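PDB 1YT8: thiosulfate sulfurtransferase from Pseudomonas aeruginosa, which probably transfers sulfur from thiosulfate to cyanide, a reaction linked to cyanide detoxification, and is built from repeated rhodanese-like domains. Local coordinates for residues A[35-40]-A[108-113]. Residues are numbered along the deposited sequence; the frame is centred on the assembly and turned at random.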
loop_
_atom_site.group_PDB
_atom_site.type_symbol
_atom_site.label_atom_id
_atom_site.label_comp_id
_atom_site.label_asym_id
_atom_site.label_seq_id
_atom_site.Cartn_x
_atom_site.Cartn_y
_atom_site.Cartn_z
ATOM N N PHE A 35 13.390 6.117 -0.897
ATOM C CA PHE A 35 13.120 4.735 -1.302
ATOM C C PHE A 35 12.649 4.749 -2.755
ATOM O O PHE A 35 13.115 3.972 -3.583
ATOM C CB PHE A 35 12.012 4.138 -0.420
ATOM C CG PHE A 35 11.361 2.899 -0.992
ATOM C CD1 PHE A 35 12.011 1.668 -0.958
ATOM C CD2 PHE A 35 10.079 2.962 -1.537
ATOM C CE1 PHE A 35 11.389 0.513 -1.456
ATOM C CE2 PHE A 35 9.452 1.820 -2.036
ATOM C CZ PHE A 35 10.109 0.592 -1.994
ATOM N N ALA A 36 11.729 5.657 -3.053
ATOM C CA ALA A 36 11.161 5.775 -4.389
ATOM C C ALA A 36 12.148 6.165 -5.490
ATOM O O ALA A 36 11.815 6.079 -6.670
ATOM C CB ALA A 36 9.997 6.753 -4.364
ATOM N N GLN A 37 13.354 6.591 -5.123
ATOM C CA GLN A 37 14.340 6.965 -6.136
ATOM C C GLN A 37 15.149 5.768 -6.627
ATOM O O GLN A 37 15.629 5.763 -7.761
ATOM C CB GLN A 37 15.290 8.043 -5.598
ATOM C CG GLN A 37 14.566 9.246 -5.012
ATOM C CD GLN A 37 13.454 9.763 -5.915
ATOM O OE1 GLN A 37 12.349 10.065 -5.452
ATOM N NE2 GLN A 37 13.740 9.871 -7.207
ATOM N N ALA A 38 15.295 4.753 -5.777
ATOM C CA ALA A 38 16.048 3.556 -6.141
ATOM C C ALA A 38 15.972 2.463 -5.078
ATOM O O ALA A 38 16.277 2.694 -3.907
ATOM C CB ALA A 38 17.509 3.919 -6.404
ATOM N N HIS A 39 15.571 1.267 -5.494
ATOM C CA HIS A 39 15.473 0.139 -4.577
ATOM C C HIS A 39 15.342 -1.170 -5.335
ATOM O O HIS A 39 14.905 -1.190 -6.485
ATOM C CB HIS A 39 14.274 0.320 -3.635
ATOM C CG HIS A 39 12.947 0.347 -4.330
ATOM N ND1 HIS A 39 12.307 -0.796 -4.759
ATOM C CD2 HIS A 39 12.126 1.377 -4.647
ATOM C CE1 HIS A 39 11.148 -0.473 -5.306
ATOM N NE2 HIS A 39 11.015 0.840 -5.250
ATOM N N PRO A 40 15.761 -2.285 -4.711
ATOM C CA PRO A 40 15.661 -3.591 -5.368
ATOM C C PRO A 40 14.191 -3.910 -5.622
ATOM O O PRO A 40 13.316 -3.451 -4.888
ATOM C CB PRO A 40 16.296 -4.537 -4.351
ATOM C CG PRO A 40 17.325 -3.664 -3.689
ATOM C CD PRO A 40 16.553 -2.382 -3.473
ATOM N N LEU A 108 18.045 -2.057 -10.135
ATOM C CA LEU A 108 17.395 -1.109 -9.235
ATOM C C LEU A 108 16.185 -0.467 -9.903
ATOM O O LEU A 108 16.187 -0.231 -11.110
ATOM C CB LEU A 108 18.390 -0.036 -8.778
ATOM C CG LEU A 108 19.436 -0.545 -7.776
ATOM C CD1 LEU A 108 20.427 0.566 -7.440
ATOM C CD2 LEU A 108 18.728 -1.027 -6.511
ATOM N N PHE A 109 15.160 -0.179 -9.108
ATOM C CA PHE A 109 13.925 0.405 -9.620
ATOM C C PHE A 109 13.520 1.658 -8.861
ATOM O O PHE A 109 13.840 1.811 -7.684
ATOM C CB PHE A 109 12.782 -0.608 -9.485
ATOM C CG PHE A 109 12.967 -1.862 -10.294
ATOM C CD1 PHE A 109 12.299 -2.025 -11.502
ATOM C CD2 PHE A 109 13.780 -2.893 -9.832
ATOM C CE1 PHE A 109 12.432 -3.200 -12.243
ATOM C CE2 PHE A 109 13.924 -4.076 -10.563
ATOM C CZ PHE A 109 13.247 -4.231 -11.772
ATOM N N ARG A 110 12.809 2.554 -9.533
ATOM C CA ARG A 110 12.323 3.749 -8.857
ATOM C C ARG A 110 10.819 3.575 -8.692
ATOM O O ARG A 110 10.256 2.564 -9.129
ATOM C CB ARG A 110 12.627 5.022 -9.655
ATOM C CG ARG A 110 12.075 5.036 -11.061
ATOM C CD ARG A 110 12.108 6.444 -11.652
ATOM N NE ARG A 110 11.138 7.327 -11.007
ATOM C CZ ARG A 110 11.427 8.204 -10.051
ATOM N NH1 ARG A 110 12.673 8.338 -9.609
ATOM N NH2 ARG A 110 10.461 8.948 -9.527
ATOM N N ASP A 111 10.187 4.560 -8.058
ATOM C CA ASP A 111 8.749 4.575 -7.788
ATOM C C ASP A 111 8.351 3.578 -6.699
ATOM O O ASP A 111 9.213 3.051 -5.992
ATOM C CB ASP A 111 7.948 4.311 -9.072
ATOM C CG ASP A 111 6.659 5.114 -9.124
ATOM O OD1 ASP A 111 5.667 4.719 -8.477
ATOM O OD2 ASP A 111 6.643 6.162 -9.800
ATOM N N VAL A 112 7.048 3.335 -6.557
ATOM C CA VAL A 112 6.543 2.415 -5.534
ATOM C C VAL A 112 5.674 1.295 -6.118
ATOM O O VAL A 112 5.176 1.412 -7.238
ATOM C CB VAL A 112 5.718 3.179 -4.468
ATOM C CG1 VAL A 112 6.583 4.232 -3.793
ATOM C CG2 VAL A 112 4.497 3.836 -5.119
ATOM N N ASN A 113 5.500 0.222 -5.345
ATOM C CA ASN A 113 4.698 -0.944 -5.745
ATOM C C ASN A 113 5.158 -1.439 -7.118
ATOM O O ASN A 113 4.347 -1.786 -7.983
ATOM C CB ASN A 113 3.210 -0.572 -5.796
ATOM C CG ASN A 113 2.745 0.169 -4.547
ATOM O OD1 ASN A 113 2.118 1.224 -4.646
ATOM N ND2 ASN A 113 3.043 -0.379 -3.370
HETATM O O HOH W 1 15.360 7.436 -10.056
#
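His39 reaches Asp111 with its imidazole and Phe109 with its backbone. From CB outward, CG is set between the backbone N and the carbonyl carbon (chi1 63°), and at CG the ring is already near Phe109 O, which lies over one face, offset toward the rim. His39 CD2 comes closer, 3.5 Å from Phe109 O. On the opposite face Phe35 CZ sits over the centre of the His39 ring, 3.3 Å above the plane. At the tip, His39 NE2 donates to Asp111 O, 2.9 Å away and almost exactly in the ring plane. The other nitrogen, ND1, gives a nearly straight bond to Pro40 O (168° at the hydrogen). With both nitrogens donating, the ring's rotation is fixed and the imidazole probably carries a positive charge.

On the backbone, His39 and Phe109 form a single antiparallel bridge, a hydrogen-bonded pair: each N donates to the other's O. This ties the loop between helix 32-35 and strand 44-45, at the edge of the first rhodanese-like parallel sheet, to the loop that leads from helix 97-103 into helix 114-127.

At the type I turn from Phe35 to Ala38, Asp111 N donates to Ala36 O at 2.6 Å. That same oxygen lies over a face of the Arg110 guanidinium, whose NH1 donates to a water that in turn donates to Gln37 O. Arg110 NH2 and Asp111 OD2 both bond to Tyr490 OH. Next to the bridge, Leu108 CD2 packs beside the Pro40 ring, 4.0 Å from Pro40 CD, with Trp101 touching both side chains.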